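Local coordinates for murein peptide amidase A (Escherichia coli O157:H7, PDB 5HXD), which probably hydrolyses the gamma-D-glutamyl-diaminopimelic acid amide bond of murein tripeptide in peptidoglycan degradation, using one zinc ion per subunit, at residues G47-E52 with G87-A92; H73-C78 with N229-H234; W152-H157 with I207-P212; C162-R167 with T185-E190. All coordinates share one frame; numbering follows the deposited sequence.

Contact 1 of 4, residues G47-E52 with G87-A92. With ZN (zinc ion), chain C.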
loop_
_atom_site.group_PDB
_atom_site.type_symbol
_atom_site.label_atom_id
_atom_site.label_comp_id
_atom_site.label_asym_id
_atom_site.label_seq_id
_atom_site.Cartn_x
_atom_site.Cartn_y
_atom_site.Cartn_z
ATOM N N GLY A 47 1.301 8.043 3.310
ATOM C CA GLY A 47 1.564 7.521 1.985
ATOM C C GLY A 47 2.274 8.447 1.015
ATOM O O GLY A 47 2.115 8.306 -0.203
ATOM N N THR A 48 3.045 9.395 1.538
ATOM C CA THR A 48 3.898 10.214 0.689
ATOM C C THR A 48 4.743 9.308 -0.203
ATOM O O THR A 48 4.846 9.544 -1.408
ATOM C CB THR A 48 4.838 11.130 1.490
ATOM O OG1 THR A 48 4.076 12.049 2.268
ATOM C CG2 THR A 48 5.749 11.911 0.550
ATOM N N HIS A 49 5.341 8.286 0.417
ATOM C CA HIS A 49 6.090 7.236 -0.275
ATOM C C HIS A 49 5.232 5.975 -0.369
ATOM O O HIS A 49 4.789 5.459 0.660
ATOM C CB HIS A 49 7.385 6.920 0.464
ATOM C CG HIS A 49 8.378 8.041 0.467
ATOM N ND1 HIS A 49 9.241 8.264 1.518
ATOM C CD2 HIS A 49 8.661 8.985 -0.465
ATOM C CE1 HIS A 49 10.009 9.303 1.237
ATOM N NE2 HIS A 49 9.677 9.756 0.041
ATOM N N GLY A 50 5.021 5.463 -1.580
ATOM C CA GLY A 50 4.084 4.369 -1.815
ATOM C C GLY A 50 4.362 3.005 -1.195
ATOM O O GLY A 50 3.448 2.198 -1.082
ATOM N N ASP A 51 5.600 2.729 -0.789
ATOM C CA ASP A 51 5.881 1.490 -0.046
ATOM C C ASP A 51 5.750 1.628 1.493
ATOM O O ASP A 51 5.845 0.625 2.207
ATOM C CB ASP A 51 7.272 0.959 -0.403
ATOM C CG ASP A 51 8.361 1.967 -0.153
ATOM O OD1 ASP A 51 8.034 3.156 -0.069
ATOM O OD2 ASP A 51 9.551 1.593 -0.063
ATOM N N GLU A 52 5.495 2.844 1.992
ATOM C CA GLU A 52 5.324 3.075 3.437
ATOM C C GLU A 52 3.864 2.917 3.859
ATOM O O GLU A 52 3.192 3.842 4.328
ATOM C CB GLU A 52 5.901 4.439 3.827
ATOM C CG GLU A 52 7.348 4.586 3.373
ATOM C CD GLU A 52 8.025 5.875 3.809
ATOM O OE1 GLU A 52 7.337 6.888 4.061
ATOM O OE2 GLU A 52 9.268 5.892 3.865
ATOM N N GLY A 87 3.705 -0.440 -5.196
ATOM C CA GLY A 87 4.634 -0.864 -4.149
ATOM C C GLY A 87 5.990 -0.171 -4.214
ATOM O O GLY A 87 7.012 -0.656 -3.717
ATOM N N LEU A 88 5.966 0.999 -4.830
ATOM C CA LEU A 88 7.136 1.788 -5.122
ATOM C C LEU A 88 7.213 2.960 -4.127
ATOM O O LEU A 88 6.205 3.364 -3.579
ATOM C CB LEU A 88 7.034 2.274 -6.564
ATOM C CG LEU A 88 8.195 2.852 -7.345
ATOM C CD1 LEU A 88 9.195 1.770 -7.655
ATOM C CD2 LEU A 88 7.636 3.424 -8.621
ATOM N N ARG A 89 8.409 3.484 -3.880
ATOM C CA ARG A 89 8.598 4.665 -3.036
ATOM C C ARG A 89 8.283 5.983 -3.751
ATOM O O ARG A 89 7.731 6.900 -3.162
ATOM C CB ARG A 89 10.031 4.685 -2.527
ATOM C CG ARG A 89 10.476 5.998 -1.955
ATOM C CD ARG A 89 11.966 5.989 -1.713
ATOM N NE ARG A 89 12.473 7.248 -1.176
ATOM C CZ ARG A 89 12.616 7.497 0.120
ATOM N NH1 ARG A 89 12.298 6.571 1.013
ATOM N NH2 ARG A 89 13.096 8.655 0.521
ATOM N N ALA A 90 8.649 6.061 -5.024
ATOM C CA ALA A 90 8.429 7.210 -5.898
ATOM C C ALA A 90 7.047 7.197 -6.540
ATOM O O ALA A 90 6.322 6.204 -6.421
ATOM C CB ALA A 90 9.476 7.221 -6.975
ATOM N N ASN A 91 6.676 8.292 -7.224
ATOM C CA ASN A 91 5.447 8.295 -8.044
ATOM C C ASN A 91 5.714 7.673 -9.427
ATOM O O ASN A 91 6.774 7.090 -9.665
ATOM C CB ASN A 91 4.839 9.707 -8.169
ATOM C CG ASN A 91 5.609 10.645 -9.120
ATOM O OD1 ASN A 91 6.642 10.294 -9.684
ATOM N ND2 ASN A 91 5.084 11.856 -9.292
ATOM N N ALA A 92 4.752 7.793 -10.333
ATOM C CA ALA A 92 4.804 7.051 -11.580
ATOM C C ALA A 92 5.904 7.572 -12.517
ATOM O O ALA A 92 6.158 6.978 -13.565
ATOM C CB ALA A 92 3.443 7.093 -12.259
HETATM ZN ZN ZN C . 10.409 7.991 4.380
#
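H49 and R89 meet ring to guanidinium in a buried loop-to-loop contact at the zinc site. Residues 47-52 link strand 43-45 to helix 53-65; residues 87-92 follow helix 81-85. H49 and E52 fit the HXXE zinc signature of the M14 peptidases. The two main side chains lie side by side and point the same way. The R89 chain is extended from CG to NE and runs over one face of the imidazole. R89 CG stands over that face, 4.0 Å from the ring centroid, as a CH-pi contact. Further out, R89 CZ lies 3.3 Å above the ring plane, offset toward the rim, with the two planes 30° apart. D51 crosses R89 obliquely, its OD1 3.4 Å from R89 CA; the carboxylate and guanidinium planes are 84° apart. The backbones add one weak hydrogen bond, G50 N to R89 O, at 3.5 Å. L88 O packs against G50 CA. E52 OE2 binds the zinc ion at 2.4 Å. H49 ND1 faces the metal at 3.1 Å, longer than a normal bond; its role as a ligand is predicted. ND1 could bond E52 OE2, weakly, only if it carries the proton. D96 hydrogen-bonds H49 NE2 and forms a salt bridge with R89 NH2. H49 is thus oriented from its second shell: the NE2 bond would leave the ND1 lone pair for the metal, while D96 probably balances R89.

Contact 2 of 4, residues H73-C78 with N229-H234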
loop_
_atom_site.group_PDB
_atom_site.type_symbol
_atom_site.label_atom_id
_atom_site.label_comp_id
_atom_site.label_asym_id
_atom_site.label_seq_id
_atom_site.Cartn_x
_atom_site.Cartn_y
_atom_site.Cartn_z
ATOM N N HIS A 73 -9.148 17.055 13.171
ATOM C CA HIS A 73 -8.124 17.330 12.160
ATOM C C HIS A 73 -8.404 16.692 10.795
ATOM O O HIS A 73 -8.986 15.621 10.713
ATOM C CB HIS A 73 -6.755 16.859 12.679
ATOM C CG HIS A 73 -6.443 17.322 14.076
ATOM N ND1 HIS A 73 -6.630 18.622 14.487
ATOM C CD2 HIS A 73 -5.952 16.656 15.151
ATOM C CE1 HIS A 73 -6.272 18.740 15.754
ATOM N NE2 HIS A 73 -5.857 17.559 16.181
ATOM N N HIS A 74 -7.974 17.373 9.732
ATOM C CA HIS A 74 -8.098 16.892 8.356
ATOM C C HIS A 74 -7.180 15.700 8.062
ATOM O O HIS A 74 -6.104 15.574 8.654
ATOM C CB HIS A 74 -7.769 18.010 7.360
ATOM C CG HIS A 74 -8.553 19.267 7.562
ATOM N ND1 HIS A 74 -9.922 19.318 7.427
ATOM C CD2 HIS A 74 -8.158 20.525 7.859
ATOM C CE1 HIS A 74 -10.342 20.550 7.651
ATOM N NE2 HIS A 74 -9.290 21.302 7.916
ATOM N N VAL A 75 -7.582 14.853 7.115
ATOM C CA VAL A 75 -6.852 13.613 6.839
ATOM C C VAL A 75 -6.663 13.331 5.350
ATOM O O VAL A 75 -7.619 13.375 4.570
ATOM C CB VAL A 75 -7.565 12.394 7.484
ATOM C CG1 VAL A 75 -6.904 11.078 7.045
ATOM C CG2 VAL A 75 -7.574 12.523 9.012
ATOM N N VAL A 76 -5.411 13.064 4.982
ATOM C CA VAL A 76 -5.045 12.488 3.687
ATOM C C VAL A 76 -4.368 11.118 3.878
ATOM O O VAL A 76 -3.236 11.035 4.361
ATOM C CB VAL A 76 -4.082 13.421 2.913
ATOM C CG1 VAL A 76 -3.515 12.720 1.667
ATOM C CG2 VAL A 76 -4.763 14.734 2.581
ATOM N N LEU A 77 -5.056 10.044 3.511
ATOM C CA LEU A 77 -4.505 8.696 3.694
ATOM C C LEU A 77 -3.333 8.407 2.761
ATOM O O LEU A 77 -2.363 7.766 3.167
ATOM C CB LEU A 77 -5.583 7.639 3.483
ATOM C CG LEU A 77 -6.665 7.604 4.554
ATOM C CD1 LEU A 77 -7.753 6.633 4.181
ATOM C CD2 LEU A 77 -6.025 7.209 5.848
ATOM N N CYS A 78 -3.409 8.871 1.517
ATOM C CA CYS A 78 -2.379 8.518 0.555
ATOM C C CYS A 78 -2.027 9.678 -0.388
ATOM O O CYS A 78 -2.770 10.007 -1.321
ATOM C CB CYS A 78 -2.823 7.282 -0.233
ATOM S SG CYS A 78 -1.517 6.442 -1.109
ATOM N N ASN A 229 -6.399 8.695 18.858
ATOM C CA ASN A 229 -6.362 9.815 19.800
ATOM C C ASN A 229 -5.769 11.052 19.135
ATOM O O ASN A 229 -6.114 12.183 19.497
ATOM C CB ASN A 229 -5.573 9.463 21.069
ATOM C CG ASN A 229 -6.271 8.420 21.920
ATOM O OD1 ASN A 229 -7.493 8.288 21.887
ATOM N ND2 ASN A 229 -5.494 7.666 22.685
ATOM N N LEU A 230 -4.899 10.823 18.149
ATOM C CA LEU A 230 -4.297 11.897 17.358
ATOM C C LEU A 230 -5.330 12.623 16.500
ATOM O O LEU A 230 -5.230 13.835 16.282
ATOM C CB LEU A 230 -3.183 11.348 16.465
ATOM C CG LEU A 230 -2.509 12.398 15.578
ATOM C CD1 LEU A 230 -2.005 13.569 16.426
ATOM C CD2 LEU A 230 -1.378 11.785 14.764
ATOM N N LEU A 231 -6.326 11.883 16.016
ATOM C CA LEU A 231 -7.412 12.485 15.234
ATOM C C LEU A 231 -8.244 13.469 16.072
ATOM O O LEU A 231 -8.943 14.312 15.518
ATOM C CB LEU A 231 -8.321 11.400 14.638
ATOM C CG LEU A 231 -7.644 10.367 13.716
ATOM C CD1 LEU A 231 -8.448 9.086 13.602
ATOM C CD2 LEU A 231 -7.398 10.929 12.336
ATOM N N ARG A 232 -8.158 13.365 17.398
ATOM C CA ARG A 232 -8.931 14.228 18.298
ATOM C C ARG A 232 -8.049 15.009 19.275
ATOM O O ARG A 232 -8.506 15.400 20.340
ATOM C CB ARG A 232 -9.943 13.391 19.096
ATOM C CG ARG A 232 -9.296 12.278 19.926
ATOM C CD ARG A 232 -10.283 11.598 20.875
ATOM N NE ARG A 232 -9.601 10.724 21.835
ATOM C CZ ARG A 232 -10.214 10.067 22.817
ATOM N NH1 ARG A 232 -11.525 10.181 22.962
ATOM N NH2 ARG A 232 -9.521 9.292 23.649
ATOM N N TRP A 233 -6.788 15.224 18.912
ATOM C CA TRP A 233 -5.810 15.800 19.823
ATOM C C TRP A 233 -5.999 17.297 20.008
ATOM O O TRP A 233 -6.188 18.025 19.039
ATOM C CB TRP A 233 -4.390 15.531 19.328
ATOM C CG TRP A 233 -3.285 16.158 20.183
ATOM C CD1 TRP A 233 -2.596 15.552 21.194
ATOM C CD2 TRP A 233 -2.743 17.492 20.089
ATOM N NE1 TRP A 233 -1.670 16.418 21.736
ATOM C CE2 TRP A 233 -1.738 17.628 21.064
ATOM C CE3 TRP A 233 -3.017 18.605 19.268
ATOM C CZ2 TRP A 233 -1.001 18.793 21.258
ATOM C CZ3 TRP A 233 -2.282 19.771 19.451
ATOM C CH2 TRP A 233 -1.287 19.854 20.435
ATOM N N HIS A 234 -5.938 17.749 21.258
ATOM C CA HIS A 234 -5.904 19.180 21.567
ATOM C C HIS A 234 -4.850 19.427 22.642
ATOM O O HIS A 234 -4.484 18.498 23.372
ATOM C CB HIS A 234 -7.285 19.704 22.012
ATOM C CG HIS A 234 -7.872 18.977 23.170
ATOM N ND1 HIS A 234 -8.929 18.074 23.038
ATOM C CD2 HIS A 234 -7.599 18.997 24.494
ATOM C CE1 HIS A 234 -9.249 17.592 24.206
ATOM N NE2 HIS A 234 -8.448 18.135 25.126
#
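H73 donates through NE2 to W233 O at 2.9 Å. The N-H...O angle is 132°, and the donor lies in the carbonyl plane on a lone pair. W233 O is tilted 20° from the imidazole plane. On the same ring, H73 CD2 has L230 O at its edge, in plane, 3.1 Å away. Two carbonyls of the 229-234 segment thus face the outer rim of one histidine. Chi1 of H73 (-49°) sets CG beside the backbone N, with the ring turned toward the 230-233 turn. The apolar half of the contact is small: V75 CG2 touches L231 CD2 at 3.7 Å, the two side chains crossing at about a right angle. Strand 74-76 is an outermost strand of the mixed sheet in this chain, and H73 lies at its N-terminal side. Its partner is the end of helix 224-230, where a type I turn from L230 to W233 leads the chain away. Further out, H73 ND1 is hydrogen-bonded to the backbone N of G42, so both ring nitrogens are held. W152 meets the H73 ring edge-to-face. L231 also packs on A62 of helix 53-65 and on I44 of strand 43-45. W233 meets W174 of helix 170-178 edge-to-face.

Contact 3 of 4, residues W152-H157 with I207-P212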
loop_
_atom_site.group_PDB
_atom_site.type_symbol
_atom_site.label_atom_id
_atom_site.label_comp_id
_atom_site.label_asym_id
_atom_site.label_seq_id
_atom_site.Cartn_x
_atom_site.Cartn_y
_atom_site.Cartn_z
ATOM N N TRP A 152 -1.191 22.848 11.692
ATOM C CA TRP A 152 0.051 22.084 11.618
ATOM C C TRP A 152 -0.145 20.867 10.710
ATOM O O TRP A 152 -1.244 20.641 10.192
ATOM C CB TRP A 152 0.496 21.650 13.010
ATOM C CG TRP A 152 -0.618 21.126 13.865
ATOM C CD1 TRP A 152 -1.275 21.794 14.859
ATOM C CD2 TRP A 152 -1.200 19.819 13.810
ATOM N NE1 TRP A 152 -2.229 20.982 15.429
ATOM C CE2 TRP A 152 -2.204 19.768 14.801
ATOM C CE3 TRP A 152 -0.967 18.682 13.021
ATOM C CZ2 TRP A 152 -2.972 18.628 15.020
ATOM C CZ3 TRP A 152 -1.731 17.558 13.237
ATOM C CH2 TRP A 152 -2.720 17.534 14.227
ATOM N N VAL A 153 0.922 20.098 10.506
ATOM C CA VAL A 153 0.863 18.884 9.707
ATOM C C VAL A 153 1.660 17.765 10.363
ATOM O O VAL A 153 2.816 17.958 10.692
ATOM C CB VAL A 153 1.415 19.120 8.264
ATOM C CG1 VAL A 153 1.238 17.865 7.376
ATOM C CG2 VAL A 153 0.740 20.315 7.614
ATOM N N VAL A 154 1.047 16.597 10.554
ATOM C CA VAL A 154 1.808 15.390 10.880
ATOM C C VAL A 154 1.856 14.458 9.660
ATOM O O VAL A 154 0.817 14.028 9.146
ATOM C CB VAL A 154 1.221 14.613 12.085
ATOM C CG1 VAL A 154 1.910 13.262 12.216
ATOM C CG2 VAL A 154 1.376 15.406 13.379
ATOM N N SER A 155 3.064 14.164 9.192
ATOM C CA SER A 155 3.263 13.299 8.033
ATOM C C SER A 155 3.951 11.999 8.433
ATOM O O SER A 155 5.093 12.008 8.874
ATOM C CB SER A 155 4.082 14.019 6.971
ATOM O OG SER A 155 4.650 13.089 6.076
ATOM N N PHE A 156 3.241 10.887 8.281
ATOM C CA PHE A 156 3.750 9.569 8.662
ATOM C C PHE A 156 4.603 8.895 7.588
ATOM O O PHE A 156 4.227 8.908 6.420
ATOM C CB PHE A 156 2.582 8.659 9.010
ATOM C CG PHE A 156 1.927 9.013 10.282
ATOM C CD1 PHE A 156 2.337 8.429 11.456
ATOM C CD2 PHE A 156 0.925 9.958 10.314
ATOM C CE1 PHE A 156 1.759 8.776 12.647
ATOM C CE2 PHE A 156 0.335 10.305 11.498
ATOM C CZ PHE A 156 0.754 9.709 12.669
ATOM N N HIS A 157 5.736 8.310 8.003
ATOM C CA HIS A 157 6.611 7.527 7.118
ATOM C C HIS A 157 7.074 6.181 7.705
ATOM O O HIS A 157 6.662 5.798 8.797
ATOM C CB HIS A 157 7.855 8.338 6.752
ATOM C CG HIS A 157 7.608 9.422 5.754
ATOM N ND1 HIS A 157 6.772 10.488 6.002
ATOM C CD2 HIS A 157 8.107 9.621 4.513
ATOM C CE1 HIS A 157 6.757 11.291 4.955
ATOM N NE2 HIS A 157 7.566 10.790 4.037
ATOM N N ILE A 207 5.619 17.922 11.308
ATOM C CA ILE A 207 6.210 16.898 12.138
ATOM C C ILE A 207 6.198 15.621 11.333
ATOM O O ILE A 207 5.134 15.201 10.874
ATOM C CB ILE A 207 5.412 16.667 13.443
ATOM C CG1 ILE A 207 5.637 17.785 14.449
ATOM C CG2 ILE A 207 5.801 15.352 14.090
ATOM C CD1 ILE A 207 4.877 17.554 15.753
ATOM N N THR A 208 7.348 14.989 11.141
ATOM C CA THR A 208 7.301 13.665 10.535
ATOM C C THR A 208 7.353 12.607 11.642
ATOM O O THR A 208 8.254 12.595 12.487
ATOM C CB THR A 208 8.426 13.442 9.498
ATOM O OG1 THR A 208 9.699 13.697 10.096
ATOM C CG2 THR A 208 8.239 14.371 8.315
ATOM N N ALA A 209 6.333 11.759 11.650
ATOM C CA ALA A 209 6.260 10.637 12.561
ATOM C C ALA A 209 6.672 9.367 11.830
ATOM O O ALA A 209 5.883 8.831 11.042
ATOM C CB ALA A 209 4.846 10.495 13.120
ATOM N N GLU A 210 7.887 8.875 12.083
ATOM C CA GLU A 210 8.367 7.648 11.424
ATOM C C GLU A 210 8.029 6.387 12.216
ATOM O O GLU A 210 8.561 6.161 13.302
ATOM C CB GLU A 210 9.874 7.708 11.201
ATOM C CG GLU A 210 10.319 8.825 10.309
ATOM C CD GLU A 210 10.649 8.338 8.938
ATOM O OE1 GLU A 210 10.229 7.209 8.610
ATOM O OE2 GLU A 210 11.339 9.069 8.196
ATOM N N PHE A 211 7.136 5.572 11.664
ATOM C CA PHE A 211 6.854 4.261 12.224
ATOM C C PHE A 211 8.132 3.442 12.293
ATOM O O PHE A 211 9.112 3.749 11.621
ATOM C CB PHE A 211 5.833 3.524 11.374
ATOM C CG PHE A 211 4.436 3.617 11.879
ATOM C CD1 PHE A 211 4.065 4.607 12.766
ATOM C CD2 PHE A 211 3.482 2.701 11.458
ATOM C CE1 PHE A 211 2.752 4.692 13.224
ATOM C CE2 PHE A 211 2.174 2.769 11.915
ATOM C CZ PHE A 211 1.808 3.769 12.799
ATOM N N PRO A 212 8.134 2.387 13.108
ATOM C CA PRO A 212 9.252 1.448 13.007
ATOM C C PRO A 212 8.923 0.440 11.922
ATOM O O PRO A 212 7.827 0.523 11.355
ATOM C CB PRO A 212 9.286 0.805 14.386
ATOM C CG PRO A 212 7.823 0.776 14.789
ATOM C CD PRO A 212 7.193 2.022 14.184
#
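F156 turns its ring toward A209, and F156 CE1 comes within 3.6 Å of A209 CB. The same methyl is met by V154 CG1 at 4.1 Å, so A209 packs against two side chains of the adjoining strand. Beyond it, F211 CE1 approaches F156 CD1 obliquely. V154 CG2 rests near I207 CB, completing an apolar face made of V154, F156, I207 and A209. Strands 153-157 and 206-210 are parallel neighbours in the mixed sheet, with V154 level with I207 and F156 with A209. Five backbone hydrogen bonds join the segments, from the I207 N to V153 O pair at one end to the F211 N to H157 O pair at the other. S155, T208, H157 and E210 point to the other face. There the bend of E210 at chi2 (-103°) turns CD toward H157; E210 OE1 then lies 3.2 Å from H157 CB. E210 is the predicted proton donor/acceptor. H157 is a predicted zinc ligand, but the ring as modelled turns CD2, not a nitrogen, to the metal, so coordination is not seen here. The imidazole of H157 leads away from strand 206-210 toward E52 and H49, and its ring meets that of H49 at about 90°.

Contact 4 of 4, residues C162-R167 with T185-E190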
loop_
_atom_site.group_PDB
_atom_site.type_symbol
_atom_site.label_atom_id
_atom_site.label_comp_id
_atom_site.label_asym_id
_atom_site.label_seq_id
_atom_site.Cartn_x
_atom_site.Cartn_y
_atom_site.Cartn_z
ATOM N N CYS A 162 10.704 6.895 14.948
ATOM C CA CYS A 162 10.885 8.086 15.763
ATOM C C CYS A 162 9.956 9.223 15.347
ATOM O O CYS A 162 9.385 9.201 14.253
ATOM C CB CYS A 162 12.331 8.560 15.676
ATOM S SG CYS A 162 12.769 9.064 14.011
ATOM N N ILE A 163 9.828 10.215 16.231
ATOM C CA ILE A 163 9.048 11.422 15.988
ATOM C C ILE A 163 9.978 12.605 15.732
ATOM O O ILE A 163 10.703 13.024 16.638
ATOM C CB ILE A 163 8.139 11.763 17.181
ATOM C CG1 ILE A 163 7.249 10.576 17.546
ATOM C CG2 ILE A 163 7.296 13.002 16.877
ATOM C CD1 ILE A 163 6.305 10.181 16.464
ATOM N N GLU A 164 9.966 13.146 14.515
ATOM C CA GLU A 164 10.858 14.255 14.181
ATOM C C GLU A 164 10.165 15.600 14.290
ATOM O O GLU A 164 9.536 16.044 13.336
ATOM C CB GLU A 164 11.399 14.106 12.775
ATOM C CG GLU A 164 12.124 12.823 12.535
ATOM C CD GLU A 164 12.412 12.612 11.082
ATOM O OE1 GLU A 164 13.025 13.514 10.463
ATOM O OE2 GLU A 164 12.020 11.548 10.563
ATOM N N ASP A 165 10.283 16.248 15.445
ATOM C CA ASP A 165 9.684 17.559 15.637
ATOM C C ASP A 165 10.761 18.623 15.715
ATOM O O ASP A 165 11.420 18.764 16.746
ATOM C CB ASP A 165 8.827 17.589 16.901
ATOM C CG ASP A 165 7.944 18.817 16.970
ATOM O OD1 ASP A 165 8.256 19.806 16.279
ATOM O OD2 ASP A 165 6.933 18.800 17.707
ATOM N N PRO A 166 10.916 19.392 14.624
ATOM C CA PRO A 166 11.891 20.491 14.481
ATOM C C PRO A 166 11.666 21.621 15.482
ATOM O O PRO A 166 12.560 22.444 15.690
ATOM C CB PRO A 166 11.664 20.991 13.045
ATOM C CG PRO A 166 10.264 20.554 12.702
ATOM C CD PRO A 166 10.030 19.266 13.450
ATOM N N ARG A 167 10.490 21.653 16.098
ATOM C CA ARG A 167 10.187 22.676 17.094
ATOM C C ARG A 167 10.359 22.176 18.524
ATOM O O ARG A 167 10.523 22.983 19.444
ATOM C CB ARG A 167 8.761 23.203 16.901
ATOM C CG ARG A 167 8.718 24.628 16.377
ATOM C CD ARG A 167 7.920 24.770 15.082
ATOM N NE ARG A 167 6.613 25.378 15.319
ATOM C CZ ARG A 167 5.989 26.178 14.461
ATOM N NH1 ARG A 167 6.553 26.476 13.302
ATOM N NH2 ARG A 167 4.798 26.676 14.765
ATOM N N THR A 185 14.876 15.886 16.531
ATOM C CA THR A 185 14.563 17.026 15.660
ATOM C C THR A 185 14.771 16.714 14.159
ATOM O O THR A 185 14.067 17.267 13.305
ATOM C CB THR A 185 15.382 18.291 16.034
ATOM O OG1 THR A 185 16.664 17.907 16.539
ATOM C CG2 THR A 185 14.655 19.142 17.078
ATOM N N SER A 186 15.695 15.813 13.824
ATOM C CA SER A 186 15.920 15.501 12.412
ATOM C C SER A 186 16.397 14.083 12.118
ATOM O O SER A 186 16.994 13.424 12.974
ATOM C CB SER A 186 16.940 16.476 11.817
ATOM O OG SER A 186 16.340 17.726 11.542
ATOM N N VAL A 187 16.125 13.631 10.893
ATOM C CA VAL A 187 16.845 12.503 10.311
ATOM C C VAL A 187 18.223 13.015 9.898
ATOM O O VAL A 187 18.353 13.771 8.929
ATOM C CB VAL A 187 16.104 11.878 9.080
ATOM C CG1 VAL A 187 14.948 11.014 9.530
ATOM C CG2 VAL A 187 15.608 12.953 8.103
ATOM N N GLY A 188 19.259 12.614 10.623
ATOM C CA GLY A 188 20.594 13.165 10.432
ATOM C C GLY A 188 21.183 13.217 9.028
ATOM O O GLY A 188 22.404 13.121 8.870
ATOM N N TYR A 189 20.332 13.362 8.012
ATOM C CA TYR A 189 20.791 13.603 6.640
ATOM C C TYR A 189 19.900 14.658 5.983
ATOM O O TYR A 189 18.796 14.941 6.461
ATOM C CB TYR A 189 20.818 12.309 5.797
ATOM C CG TYR A 189 19.502 11.581 5.746
ATOM C CD1 TYR A 189 18.563 11.854 4.755
ATOM C CD2 TYR A 189 19.188 10.624 6.700
ATOM C CE1 TYR A 189 17.348 11.186 4.725
ATOM C CE2 TYR A 189 17.982 9.946 6.669
ATOM C CZ TYR A 189 17.072 10.227 5.683
ATOM O OH TYR A 189 15.882 9.550 5.672
ATOM N N GLU A 190 20.402 15.222 4.883
ATOM C CA GLU A 190 19.773 16.335 4.175
ATOM C C GLU A 190 18.704 15.858 3.197
ATOM O O GLU A 190 18.891 14.860 2.528
ATOM C CB GLU A 190 20.847 17.149 3.433
ATOM C CG GLU A 190 20.641 18.662 3.462
ATOM C CD GLU A 190 21.955 19.431 3.383
ATOM O OE1 GLU A 190 22.550 19.697 4.458
ATOM O OE2 GLU A 190 22.389 19.773 2.259
#
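E164 places its carboxylate against the isopropyl group of V187, an acidic group beside an apolar one. V187 CG1 faces both carboxylate oxygens, and V187 CG2 is also near OE1. The polar part of the meeting is a weak hydrogen bond from V187 N to E164 OE1, 3.1 Å long with an N-H...O angle of 125°. The E164 chain is extended at chi2 (169°), which carries CD out from the strand to the loop. Its other oxygen, OE2, lies close to OE2 of E210, the predicted proton donor/acceptor. E164 is therefore a buried neighbour of the active site, with the two acidic groups near each other. The second point of contact is more exposed. T185 CG2 sits 3.3 Å from D165 O and reaches P166 CA at 4.0 Å. The D165 side chain points away from the 185-190 segment. Its OD1 accepts from R167 N at 2.9 Å in an Asx turn, meeting the donor from above the carboxylate plane, and also bonds H205. D165 OD2 is held by S169. Strand 162-164 lies between strand 206-210, antiparallel to it, and strand 183-184, which runs parallel to it. Just past strand 183-184, the 185-190 loop runs on beside the end of strand 162-164 toward helix 195-201.

How the contacts relate
Contact 1 opens first, in the loop after strand 43-45. Contact 2 opens at residues 73-78, before contact 1 closes at 87-92, so the two cross along the chain. Contact 2 closes last, at 229-234, drawing the C-terminal helix end to an outermost strand. Contact 3 lies inside that long loop, and contact 4 is nested inside contact 3. Contact 3 joins two central strands of the sheet that contact 2 reaches at one side and contact 4 at the other. Contacts 3 and 4 touch through neighbouring antiparallel strands. Contact 1 brings E52 beside H157 of contact 3, where the predicted zinc ligands gather. Contacts 1 and 2 both reach the second subunit.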